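Local coordinates for conserved hypothetical protein TM1158 (Thermotoga maritima, PDB 1O1Y), which probably acts as a class I glutamine amidotransferase, releasing ammonia from the side-chain amide of glutamine for transfer to an acceptor, at residues A[24-29]-A[38-43]; A[50-53]-A[57-60]; A[61-66]-A[84-89]; A[88-93]-A[108-113]; A[104-109]-A[177-182]. All blocks are in the same frame, centred on the assembly; numbering follows the deposited sequence. Where two conformers were deposited one is given.

In the fold
The five contacts run from the edge strand of the mixed sheet inward. Contact 1 joins the loop before helix 28-35 to the edge strand 39-43, and contact 2 lies in the connection from that strand to strand 60-63; their centres are 13 Å apart and D41 ties them together. Contact 3 packs strand 60-63 against helix 78-92. That helix continues into contact 4, centred 9 Å away, where it meets helix 102-109, and the latter rests on strand 179-182 in contact 5, 7 Å from contact 4. The series thus links three strands of the flavodoxin-like sheet, 39-43, 60-63 and 179-182, to the helices and loops around them.

Contact 1. Residues A[24-29]-A[38-43]; sequences EDLGMM and WSFDYL. With SO4 (sulfate ion), chain B.
The first beta-alpha-beta unit of the flavodoxin-like sheet, strand 14-18, helix 28-35 and strand 39-43, is closed here by Y42 of the edge strand, which reaches back to L26 in the loop that leads into the helix. Backbone N of L26 donates to Y42 OH over 3.1 Å in a nearly straight bond (162°), and the same hydroxyl is hydrogen-bonded to E30 in the first turn of the helix, so two groups at the helix start hold the end of the ring. R19 makes a cation-pi contact with that ring, which also touches A17 of neighbouring strand 14-18. L26 runs past the tyrosine, pointing the opposite way, and its CD1 lies 3.7 Å from Y42 CZ. That methyl is shared: it also stands 3.7 Å from F40 CD1, since the phenylalanine, two residues back along the strand, carries its CG between the backbone N and the carbonyl carbon (chi1 60°) and brings its ring alongside the leucine. D25 adds its CB, 3.5 Å from Y42 OH. Its carboxylate folds back into an Asx turn, with OD1 accepting from G27 N at 2.9 Å, 56° out of the carboxylate plane. The turn lies just ahead of the helix, where M29 N is bonded back to L26 O. At the start of the strand, S39 OG donates to O1 of a sulfate ion at 2.8 Å, probably from the crystallisation liquor, which R14 and H12 of the N-terminal histidine run also grip.

Contact 2. Residues A[50-53]-A[57-60]; sequences KLER and EYSL
The hydroxyl of Y58 is gripped from several directions where it meets the 50-53 segment. A water donates to Y58 OH at 2.9 Å and itself accepts from backbone N of E52 at the same distance, which bridges the two segments, while D41 of strand 39-43 takes up a direct hydrogen bond with the phenol. Aliphatic carbons close in beside the oxygen: R53 CD lies 3.6 Å from Y58 OH, and E52 CG 3.9 Å from it. Further back along the ring from the hydroxyl, L51 CD2 makes a loose apolar contact with Y58 CE2 at 4.3 Å. R53 is extended from CG to NE and crosses the tyrosine at about a right angle, the guanidinium standing almost perpendicular to the ring. Its NH1 makes a salt bridge to E57 OE1 at 2.9 Å, using the syn lone pair of OE1 and lying close to the guanidinium plane (12° out of it), although the two planar groups are turned 62° apart. NE of R53 pairs with D41, whose OD2 thus serves both the arginine and the tyrosine and probably fixes the rotation of the guanidinium. L51 and Y58 both lie on L16 of strand 14-18. The arrangement belongs to the flavodoxin-like crossover in which the chain passes from edge strand 39-43 over strand 14-18 to parallel strand 60-63, made here by a loop without regular helix in these two segments.

Contact 3. Residues A[61-66]-A[84-89]; sequences VVLLGG and QLIEEI
V61 and I89 meet branch against tip: the valine holds CG1 anti to its nitrogen (chi1 178°) and CG2 beside it; the two methyls straddle the end of the isoleucine. I89 CD1 sits 3.7 Å from V61 CG1 and 3.9 Å from V61 CG2, and the two side chains cross at a slant. Two residues on, L63 points to the same face of the sheet. With CG turned away from the backbone N (chi1 -177°), its CD2 branch projects to within 3.7 Å of I86 CD1, and the two side chains cross near a right angle. These two pairs join strand 60-63 to helix 78-92, the first strand and the helix of the beta-alpha-beta unit that runs on to strand 96-98. I86 and I89, one helical turn apart, both carry CG1 beside the backbone N and an extended ethyl arm, so that each CD1 is the part that reaches the strand. All four residues are buried. F96 of strand 96-98 touches V61, L63 and I89, whereas M105 of helix 102-109 lies against L63 and I86. Beyond the strand, G66 N is hydrogen-bonded to the oxidised cysteine at position 100, consistent with the oxyanion hole of class I glutamine amidotransferases.

Contact 4. Residues A[88-93]-A[108-113]; sequences EILKKE and KVLGAS
A single methyl group, CD1 of L90, makes the whole contact between segments 88-93 and 108-113: it lies 3.7 Å from V109 CG1 and 4.0 Å from L110 CD2, touching one residue inside the second helix and one just beyond it. Helices 78-92 and 102-109 meet here near their C-terminal ends, and both finish in Schellman motifs. The L90 and V109 side chains lie alongside each other, pointing opposite ways, and L90 comes at L110 on a slant. V109 holds CG1 anti to its backbone nitrogen (chi1 170°), which points that branch at the leucine and leaves CG2 to I86, a turn earlier on helix 78-92. L110 has already left helical geometry, yet its CD2 still returns to L90; F174 and Y176 of strand 173-176 lie beneath it, and Y176 also touches L90, so the leucines sit between the helix ends and the sheet. No hydrogen bond joins the two segments. At the first helix end, E93 takes up a positive phi (55°), and its N makes a weak bond to L90 O at 3.2 Å. Helix 102-109 ends at G111, the C-prime residue: A112 N reaches back to A107 O at 2.9 Å, and G111 N donates to K108 O, also at 2.9 Å.

Contact 5. Residues A[104-109]-A[177-182]; sequences QMLAKV and GKAVGL
With CG of L106 anti to the backbone N (chi1 176°) and chi2 near 61°, the branched end of this leucine is brought down from helix 102-109 on strand 179-182, CD2 over its backbone. CD2 carries most of the contact. It lies 3.7 Å from V180 O and 3.9 Å from G181 N, above the peptide that joins those residues, and 4.0 Å from A179 CB. CD1 touches the same alanine methyl at 4.1 Å, so A179 meets both branches. The contact is pure van der Waals packing, and every residue that takes part is buried. Small residues on this face of the strand permit the close fit: G181 has no side chain, and its CA comes within 6.7 Å of L106 CA. V180, between the two, points to the other face of the sheet, where F137 packs on it. The helix and strand segments run at 128° to one another, tending to antiparallel, with their axes 8.2 Å apart at the closest. At the start of the helix segment Q104 gives a further tie to the strand side, its NE2 bonded to the side chain of Q183. Strand 179-182 is flanked in the sheet by parallel strand 96-98 and antiparallel strand 173-176; F174 of the latter extends the platform beneath L106 and A107, while on the neighbouring flank helix 78-92 brings L90 against A179.

Contact 1. Residues A[24-29]-A[38-43]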
# COMPACT_ATOMS: atom_id res chain seq x y z
N GLU A 24 -2.97 -10.01 -4.23
CA GLU A 24 -2.80 -8.66 -3.74
C GLU A 24 -1.43 -8.18 -4.21
O GLU A 24 -0.50 -7.96 -3.44
CB GLU A 24 -3.03 -8.57 -2.24
CG GLU A 24 -4.43 -9.11 -1.91
CD GLU A 24 -4.82 -9.13 -0.43
OE1 GLU A 24 -4.30 -8.32 0.35
OE2 GLU A 24 -5.71 -9.95 -0.07
N ASP A 25 -1.38 -7.94 -5.50
CA ASP A 25 -0.14 -7.69 -6.21
C ASP A 25 0.02 -6.20 -6.52
O ASP A 25 -0.60 -5.35 -5.88
CB ASP A 25 -0.07 -8.60 -7.40
CG ASP A 25 -1.10 -8.23 -8.49
OD1 ASP A 25 -1.88 -7.26 -8.36
OD2 ASP A 25 -1.16 -8.90 -9.52
N LEU A 26 0.86 -5.86 -7.50
CA LEU A 26 1.11 -4.46 -7.80
C LEU A 26 -0.07 -3.74 -8.41
O LEU A 26 -0.08 -2.51 -8.50
CB LEU A 26 2.33 -4.30 -8.71
CG LEU A 26 3.68 -4.47 -8.02
CD1 LEU A 26 4.75 -4.72 -9.11
CD2 LEU A 26 4.05 -3.32 -7.14
N GLY A 27 -1.07 -4.49 -8.86
CA GLY A 27 -2.23 -3.87 -9.49
C GLY A 27 -1.80 -3.01 -10.68
O GLY A 27 -0.94 -3.42 -11.50
N MSE A 28 -2.34 -1.81 -10.75
CA MSE A 28 -2.04 -0.88 -11.84
C MSE A 28 -0.62 -0.35 -11.77
O MSE A 28 -0.12 0.16 -12.78
CB MSE A 28 -2.99 0.32 -11.83
CG MSE A 28 -4.43 -0.09 -12.05
SE MSE A 28 -5.58 1.47 -12.48
CE MSE A 28 -5.79 2.24 -10.85
N MSE A 29 0.08 -0.53 -10.66
CA MSE A 29 1.51 -0.21 -10.62
C MSE A 29 2.28 -1.05 -11.60
O MSE A 29 3.24 -0.55 -12.21
CB MSE A 29 2.11 -0.31 -9.24
CG MSE A 29 1.66 0.74 -8.29
SE MSE A 29 2.53 0.58 -6.55
CE MSE A 29 1.24 -0.64 -5.76
N TRP A 38 10.27 0.52 -16.22
CA TRP A 38 10.88 0.25 -14.93
C TRP A 38 10.99 -1.28 -14.69
O TRP A 38 10.02 -2.00 -14.86
CB TRP A 38 10.09 0.86 -13.82
CG TRP A 38 10.10 2.34 -13.79
CD1 TRP A 38 10.80 3.16 -14.61
CD2 TRP A 38 9.47 3.17 -12.82
NE1 TRP A 38 10.59 4.47 -14.25
CE2 TRP A 38 9.79 4.52 -13.15
CE3 TRP A 38 8.64 2.94 -11.72
CZ2 TRP A 38 9.33 5.61 -12.42
CZ3 TRP A 38 8.17 4.03 -10.99
CH2 TRP A 38 8.52 5.36 -11.35
N SER A 39 12.17 -1.74 -14.29
CA SER A 39 12.34 -3.15 -13.88
C SER A 39 11.67 -3.34 -12.53
O SER A 39 11.57 -2.41 -11.72
CB SER A 39 13.82 -3.49 -13.75
OG SER A 39 14.43 -3.40 -15.00
N PHE A 40 11.16 -4.55 -12.30
CA PHE A 40 10.66 -4.89 -10.96
C PHE A 40 10.83 -6.37 -10.64
O PHE A 40 10.78 -7.25 -11.54
CB PHE A 40 9.21 -4.42 -10.76
CG PHE A 40 8.23 -5.02 -11.72
CD1 PHE A 40 7.43 -6.10 -11.34
CD2 PHE A 40 8.10 -4.50 -13.02
CE1 PHE A 40 6.53 -6.66 -12.23
CE2 PHE A 40 7.20 -5.06 -13.93
CZ PHE A 40 6.41 -6.15 -13.53
N ASP A 41 11.09 -6.63 -9.37
CA ASP A 41 11.21 -7.98 -8.82
C ASP A 41 10.15 -8.14 -7.76
O ASP A 41 10.06 -7.31 -6.84
CB ASP A 41 12.57 -8.18 -8.14
CG ASP A 41 13.76 -8.01 -9.09
OD1 ASP A 41 13.66 -8.32 -10.29
OD2 ASP A 41 14.87 -7.68 -8.68
N TYR A 42 9.32 -9.18 -7.88
CA TYR A 42 8.47 -9.53 -6.76
C TYR A 42 9.33 -10.32 -5.76
O TYR A 42 10.14 -11.18 -6.13
CB TYR A 42 7.30 -10.42 -7.18
CG TYR A 42 6.10 -9.66 -7.71
CD1 TYR A 42 5.80 -9.66 -9.05
CD2 TYR A 42 5.24 -8.99 -6.84
CE1 TYR A 42 4.71 -9.00 -9.53
CE2 TYR A 42 4.16 -8.31 -7.30
CZ TYR A 42 3.87 -8.33 -8.63
OH TYR A 42 2.79 -7.65 -9.08
N LEU A 43 9.13 -10.03 -4.50
CA LEU A 43 9.71 -10.83 -3.40
C LEU A 43 8.53 -11.43 -2.62
O LEU A 43 7.82 -10.73 -1.94
CB LEU A 43 10.56 -9.98 -2.48
CG LEU A 43 11.23 -10.76 -1.33
CD1 LEU A 43 12.26 -11.74 -1.84
CD2 LEU A 43 11.84 -9.77 -0.35
S SO4 B . 18.15 -2.30 -14.39
O1 SO4 B . 17.18 -2.99 -15.24
O2 SO4 B . 17.41 -1.32 -13.57
O3 SO4 B . 19.16 -1.67 -15.24
O4 SO4 B . 18.87 -3.27 -13.57

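Contact 2. Residues A[50-53]-A[57-60]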
# COMPACT_ATOMS: atom_id res chain seq x y z
N LYS A 50 14.11 -14.78 -0.39
CA LYS A 50 14.92 -13.69 0.14
C LYS A 50 15.40 -12.83 -1.02
O LYS A 50 15.31 -13.22 -2.19
CB LYS A 50 16.14 -14.21 0.90
CG LYS A 50 15.81 -15.29 1.92
CD LYS A 50 15.18 -14.72 3.15
CE LYS A 50 15.15 -15.76 4.28
NZ LYS A 50 15.00 -15.13 5.63
N LEU A 51 15.96 -11.67 -0.70
CA LEU A 51 16.38 -10.74 -1.74
C LEU A 51 17.26 -11.45 -2.76
O LEU A 51 18.16 -12.21 -2.39
CB LEU A 51 17.22 -9.63 -1.12
CG LEU A 51 16.48 -8.61 -0.30
CD1 LEU A 51 17.47 -7.75 0.44
CD2 LEU A 51 15.58 -7.78 -1.21
N GLU A 52 17.00 -11.18 -4.03
CA GLU A 52 17.81 -11.70 -5.12
C GLU A 52 18.92 -10.70 -5.49
O GLU A 52 19.82 -11.03 -6.28
CB GLU A 52 16.93 -12.06 -6.34
CG GLU A 52 16.28 -10.89 -7.05
CD GLU A 52 15.42 -11.33 -8.23
OE1 GLU A 52 14.16 -11.41 -8.09
OE2 GLU A 52 16.01 -11.59 -9.30
N ARG A 53 18.83 -9.49 -4.95
CA ARG A 53 19.81 -8.39 -5.14
C ARG A 53 19.93 -7.61 -3.86
O ARG A 53 18.95 -7.52 -3.15
CB ARG A 53 19.26 -7.38 -6.16
CG ARG A 53 19.06 -7.91 -7.52
CD ARG A 53 18.18 -7.02 -8.40
NE ARG A 53 17.83 -7.74 -9.62
CZ ARG A 53 18.66 -7.93 -10.64
NH1 ARG A 53 19.88 -7.44 -10.60
NH2 ARG A 53 18.27 -8.61 -11.71
N GLU A 57 20.42 -1.97 -5.05
CA GLU A 57 20.02 -2.07 -6.47
C GLU A 57 18.59 -1.57 -6.75
O GLU A 57 18.23 -1.36 -7.91
CB GLU A 57 20.24 -3.51 -7.00
CG GLU A 57 21.72 -3.89 -7.14
CD GLU A 57 21.87 -5.19 -7.93
OE1 GLU A 57 21.05 -5.43 -8.86
OE2 GLU A 57 22.77 -5.97 -7.63
N TYR A 58 17.78 -1.32 -5.73
CA TYR A 58 16.41 -0.90 -5.92
C TYR A 58 16.24 0.60 -5.66
O TYR A 58 16.76 1.15 -4.68
CB TYR A 58 15.47 -1.66 -4.97
CG TYR A 58 15.44 -3.12 -5.29
CD1 TYR A 58 14.76 -3.59 -6.39
CD2 TYR A 58 16.12 -4.04 -4.48
CE1 TYR A 58 14.75 -4.95 -6.71
CE2 TYR A 58 16.10 -5.40 -4.78
CZ TYR A 58 15.41 -5.85 -5.89
OH TYR A 58 15.41 -7.19 -6.16
N SER A 59 15.48 1.26 -6.53
CA SER A 59 15.14 2.69 -6.42
C SER A 59 13.89 2.99 -5.62
O SER A 59 13.63 4.17 -5.25
CB SER A 59 14.91 3.25 -7.83
OG SER A 59 16.04 3.06 -8.62
N LEU A 60 13.08 1.95 -5.40
CA LEU A 60 11.82 2.04 -4.72
C LEU A 60 11.50 0.64 -4.21
O LEU A 60 11.72 -0.35 -4.90
CB LEU A 60 10.72 2.48 -5.68
CG LEU A 60 9.29 2.42 -5.21
CD1 LEU A 60 9.02 3.42 -4.09
CD2 LEU A 60 8.33 2.65 -6.42
O HOH W 1 14.74 -9.49 -4.48

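Contact 3. Residues A[61-66]-A[84-89]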
# COMPACT_ATOMS: atom_id res chain seq x y z
N VAL A 61 10.95 0.60 -3.02
CA VAL A 61 10.43 -0.62 -2.45
C VAL A 61 8.98 -0.41 -2.16
O VAL A 61 8.60 0.54 -1.48
CB VAL A 61 11.17 -1.01 -1.15
CG1 VAL A 61 10.52 -2.31 -0.55
CG2 VAL A 61 12.66 -1.21 -1.43
N VAL A 62 8.16 -1.34 -2.63
CA VAL A 62 6.73 -1.33 -2.32
C VAL A 62 6.40 -2.53 -1.45
O VAL A 62 6.71 -3.65 -1.81
CB VAL A 62 5.91 -1.40 -3.62
CG1 VAL A 62 4.40 -1.40 -3.34
CG2 VAL A 62 6.24 -0.26 -4.54
N LEU A 63 5.79 -2.28 -0.30
CA LEU A 63 5.34 -3.34 0.58
C LEU A 63 3.81 -3.42 0.55
O LEU A 63 3.12 -2.53 1.00
CB LEU A 63 5.83 -3.09 1.98
CG LEU A 63 5.50 -4.15 3.04
CD1 LEU A 63 6.11 -5.48 2.68
CD2 LEU A 63 5.96 -3.74 4.42
N LEU A 64 3.32 -4.49 -0.05
CA LEU A 64 1.91 -4.66 -0.33
C LEU A 64 1.10 -5.17 0.88
O LEU A 64 1.66 -5.44 1.95
CB LEU A 64 1.74 -5.58 -1.54
CG LEU A 64 2.35 -5.00 -2.83
CD1 LEU A 64 2.59 -6.10 -3.85
CD2 LEU A 64 1.48 -3.87 -3.37
N GLY A 65 -0.22 -5.27 0.70
CA GLY A 65 -1.14 -5.59 1.78
C GLY A 65 -1.19 -7.07 2.09
O GLY A 65 -0.46 -7.89 1.55
N GLY A 66 -2.12 -7.43 2.96
CA GLY A 66 -2.36 -8.79 3.32
C GLY A 66 -3.17 -8.88 4.62
O GLY A 66 -3.42 -7.89 5.30
N GLN A 84 13.01 -6.58 9.26
CA GLN A 84 14.43 -6.32 9.14
C GLN A 84 14.70 -5.51 7.88
O GLN A 84 15.50 -4.54 7.90
CB GLN A 84 15.26 -7.61 9.11
CG GLN A 84 15.24 -8.35 10.42
CD GLN A 84 15.93 -9.70 10.38
OE1 GLN A 84 15.99 -10.37 9.35
NE2 GLN A 84 16.43 -10.12 11.53
N LEU A 85 14.03 -5.85 6.78
CA LEU A 85 14.21 -5.06 5.53
C LEU A 85 13.73 -3.63 5.70
O LEU A 85 14.40 -2.69 5.24
CB LEU A 85 13.48 -5.71 4.36
CG LEU A 85 13.96 -7.09 3.94
CD1 LEU A 85 13.10 -7.59 2.79
CD2 LEU A 85 15.41 -7.08 3.56
N ILE A 86 12.59 -3.44 6.35
CA ILE A 86 12.08 -2.08 6.56
C ILE A 86 13.08 -1.24 7.33
O ILE A 86 13.33 -0.12 6.96
CB ILE A 86 10.69 -2.10 7.28
CG1 ILE A 86 9.60 -2.71 6.43
CG2 ILE A 86 10.23 -0.66 7.60
CD1 ILE A 86 8.26 -3.01 7.19
N GLU A 87 13.66 -1.80 8.38
CA GLU A 87 14.64 -1.11 9.18
C GLU A 87 15.82 -0.68 8.30
O GLU A 87 16.27 0.48 8.36
CB GLU A 87 15.10 -1.99 10.34
CG GLU A 87 14.03 -2.29 11.37
CD GLU A 87 13.91 -1.23 12.46
OE1 GLU A 87 14.39 -0.07 12.26
OE2 GLU A 87 13.30 -1.55 13.51
N GLU A 88 16.27 -1.58 7.43
CA GLU A 88 17.40 -1.27 6.55
C GLU A 88 17.02 -0.22 5.51
O GLU A 88 17.83 0.66 5.16
CB GLU A 88 17.88 -2.49 5.81
CG GLU A 88 18.48 -3.61 6.62
CD GLU A 88 18.95 -4.73 5.68
OE1 GLU A 88 19.81 -4.43 4.79
OE2 GLU A 88 18.43 -5.87 5.82
N ILE A 89 15.81 -0.32 5.00
CA ILE A 89 15.29 0.61 3.99
C ILE A 89 15.21 2.03 4.57
O ILE A 89 15.61 3.01 3.93
CB ILE A 89 13.93 0.13 3.46
CG1 ILE A 89 14.08 -1.07 2.52
CG2 ILE A 89 13.18 1.27 2.75
CD1 ILE A 89 12.84 -1.94 2.35

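Contact 4. Residues A[88-93]-A[108-113]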
# COMPACT_ATOMS: atom_id res chain seq x y z
N GLU A 88 16.27 -1.58 7.43
CA GLU A 88 17.40 -1.27 6.55
C GLU A 88 17.02 -0.22 5.51
O GLU A 88 17.83 0.66 5.16
CB GLU A 88 17.88 -2.49 5.81
CG GLU A 88 18.48 -3.61 6.62
CD GLU A 88 18.95 -4.73 5.68
OE1 GLU A 88 19.81 -4.43 4.79
OE2 GLU A 88 18.43 -5.87 5.82
N ILE A 89 15.81 -0.32 5.00
CA ILE A 89 15.29 0.61 3.99
C ILE A 89 15.21 2.03 4.57
O ILE A 89 15.61 3.01 3.93
CB ILE A 89 13.93 0.13 3.46
CG1 ILE A 89 14.08 -1.07 2.52
CG2 ILE A 89 13.18 1.27 2.75
CD1 ILE A 89 12.84 -1.94 2.35
N LEU A 90 14.78 2.15 5.82
CA LEU A 90 14.78 3.45 6.48
C LEU A 90 16.17 3.96 6.70
O LEU A 90 16.42 5.14 6.48
CB LEU A 90 14.04 3.37 7.81
CG LEU A 90 12.57 3.10 7.68
CD1 LEU A 90 12.00 2.75 9.01
CD2 LEU A 90 11.81 4.32 7.11
N LYS A 91 17.10 3.11 7.12
CA LYS A 91 18.46 3.55 7.37
C LYS A 91 19.14 4.03 6.11
O LYS A 91 19.91 5.00 6.14
CB LYS A 91 19.29 2.42 8.00
CG LYS A 91 20.72 2.83 8.30
CD LYS A 91 21.59 1.66 8.78
CE LYS A 91 23.05 2.12 8.98
NZ LYS A 91 23.64 1.59 10.23
N LYS A 92 18.86 3.36 4.99
CA LYS A 92 19.54 3.64 3.72
C LYS A 92 18.75 4.72 2.96
O LYS A 92 19.16 5.13 1.90
CB LYS A 92 19.59 2.38 2.86
CG LYS A 92 20.64 1.32 3.27
CD LYS A 92 20.32 -0.06 2.62
CE LYS A 92 21.12 -1.23 3.25
NZ LYS A 92 22.56 -0.94 3.26
N GLU A 93 17.61 5.12 3.52
CA GLU A 93 16.73 6.17 2.98
C GLU A 93 16.32 5.87 1.54
O GLU A 93 16.32 6.76 0.68
CB GLU A 93 17.43 7.56 3.14
CG GLU A 93 17.76 7.85 4.60
CD GLU A 93 18.41 9.20 4.80
OE1 GLU A 93 19.43 9.27 5.52
OE2 GLU A 93 17.91 10.19 4.22
N LYS A 108 4.53 0.49 12.75
CA LYS A 108 5.12 -0.27 13.84
C LYS A 108 6.64 -0.06 13.96
O LYS A 108 7.16 0.13 15.04
CB LYS A 108 4.78 -1.78 13.68
CG LYS A 108 5.45 -2.65 14.71
CD LYS A 108 5.02 -4.13 14.54
CE LYS A 108 6.02 -5.08 15.19
NZ LYS A 108 5.66 -6.54 15.14
N VAL A 109 7.35 -0.13 12.84
CA VAL A 109 8.79 0.07 12.85
C VAL A 109 9.14 1.47 13.37
O VAL A 109 10.15 1.67 14.08
CB VAL A 109 9.39 -0.22 11.47
CG1 VAL A 109 10.83 0.22 11.41
CG2 VAL A 109 9.29 -1.71 11.16
N LEU A 110 8.26 2.44 13.08
CA LEU A 110 8.44 3.83 13.51
C LEU A 110 7.86 4.06 14.91
O LEU A 110 7.71 5.20 15.38
CB LEU A 110 7.75 4.75 12.49
CG LEU A 110 8.44 4.75 11.11
CD1 LEU A 110 7.64 5.63 10.18
CD2 LEU A 110 9.85 5.24 11.21
N GLY A 111 7.49 2.97 15.58
CA GLY A 111 7.19 3.03 17.00
C GLY A 111 5.72 3.15 17.39
O GLY A 111 5.44 3.23 18.57
N ALA A 112 4.80 3.09 16.42
CA ALA A 112 3.37 3.32 16.68
C ALA A 112 2.64 2.00 16.84
O ALA A 112 3.02 1.02 16.24
CB ALA A 112 2.75 4.07 15.53
N SER A 113 1.58 2.00 17.65
CA SER A 113 0.75 0.83 17.84
C SER A 113 -0.13 0.60 16.63
O SER A 113 -0.59 1.54 15.96
CB SER A 113 -0.13 1.00 19.11
OG SER A 113 0.63 1.11 20.30

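Contact 5. Residues A[104-109]-A[177-182]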
# COMPACT_ATOMS: atom_id res chain seq x y z
N GLN A 104 0.85 -0.41 8.00
CA GLN A 104 0.81 -0.76 9.42
C GLN A 104 2.17 -1.28 9.88
O GLN A 104 2.64 -0.94 10.96
CB GLN A 104 -0.25 -1.84 9.63
CG GLN A 104 -1.63 -1.27 9.42
CD GLN A 104 -2.68 -2.30 9.22
OE1 GLN A 104 -2.43 -3.52 9.30
NE2 GLN A 104 -3.88 -1.83 8.95
N MSE A 105 2.84 -2.05 9.04
CA MSE A 105 4.19 -2.54 9.36
C MSE A 105 5.17 -1.39 9.45
O MSE A 105 6.04 -1.37 10.32
CB MSE A 105 4.65 -3.59 8.34
CG MSE A 105 3.81 -4.87 8.44
SE MSE A 105 4.31 -6.18 7.12
CE MSE A 105 6.06 -6.63 7.77
N LEU A 106 5.04 -0.43 8.55
CA LEU A 106 5.89 0.75 8.60
C LEU A 106 5.63 1.54 9.89
O LEU A 106 6.57 1.97 10.57
CB LEU A 106 5.65 1.66 7.37
CG LEU A 106 6.42 2.99 7.35
CD1 LEU A 106 7.93 2.81 7.34
CD2 LEU A 106 5.99 3.84 6.13
N ALA A 107 4.37 1.76 10.22
CA ALA A 107 4.01 2.47 11.46
C ALA A 107 4.61 1.81 12.69
O ALA A 107 5.12 2.46 13.58
CB ALA A 107 2.52 2.55 11.61
N LYS A 108 4.53 0.49 12.75
CA LYS A 108 5.12 -0.27 13.84
C LYS A 108 6.64 -0.06 13.96
O LYS A 108 7.16 0.13 15.04
CB LYS A 108 4.78 -1.78 13.68
CG LYS A 108 5.45 -2.65 14.71
CD LYS A 108 5.02 -4.13 14.54
CE LYS A 108 6.02 -5.08 15.19
NZ LYS A 108 5.66 -6.54 15.14
N VAL A 109 7.35 -0.13 12.84
CA VAL A 109 8.79 0.07 12.85
C VAL A 109 9.14 1.47 13.37
O VAL A 109 10.15 1.67 14.08
CB VAL A 109 9.39 -0.22 11.47
CG1 VAL A 109 10.83 0.22 11.41
CG2 VAL A 109 9.29 -1.71 11.16
N GLY A 177 10.18 10.93 6.01
CA GLY A 177 11.34 10.97 5.12
C GLY A 177 10.88 10.60 3.73
O GLY A 177 9.92 11.17 3.20
N LYS A 178 11.53 9.58 3.16
CA LYS A 178 11.14 9.02 1.88
C LYS A 178 10.23 7.80 1.97
O LYS A 178 9.96 7.14 0.94
CB LYS A 178 12.39 8.71 1.10
CG LYS A 178 13.13 10.01 0.78
CD LYS A 178 14.62 9.81 0.63
CE LYS A 178 15.04 9.31 -0.72
NZ LYS A 178 16.56 9.41 -0.90
N ALA A 179 9.74 7.52 3.17
CA ALA A 179 8.81 6.41 3.39
C ALA A 179 7.39 6.90 3.55
O ALA A 179 7.11 7.86 4.27
CB ALA A 179 9.22 5.61 4.63
N VAL A 180 6.52 6.21 2.85
CA VAL A 180 5.11 6.55 2.75
C VAL A 180 4.31 5.37 3.16
O VAL A 180 4.58 4.25 2.75
CB VAL A 180 4.78 6.95 1.29
CG1 VAL A 180 3.27 7.23 1.10
CG2 VAL A 180 5.64 8.13 0.81
N GLY A 181 3.30 5.57 3.98
CA GLY A 181 2.33 4.54 4.30
C GLY A 181 0.93 4.98 3.92
O GLY A 181 0.50 6.03 4.33
N LEU A 182 0.23 4.15 3.16
CA LEU A 182 -1.18 4.40 2.80
C LEU A 182 -1.99 3.22 3.24
O LEU A 182 -1.69 2.11 2.89
CB LEU A 182 -1.32 4.60 1.28
CG LEU A 182 -0.59 5.73 0.61
CD1 LEU A 182 -0.92 5.75 -0.90
CD2 LEU A 182 -0.90 7.05 1.26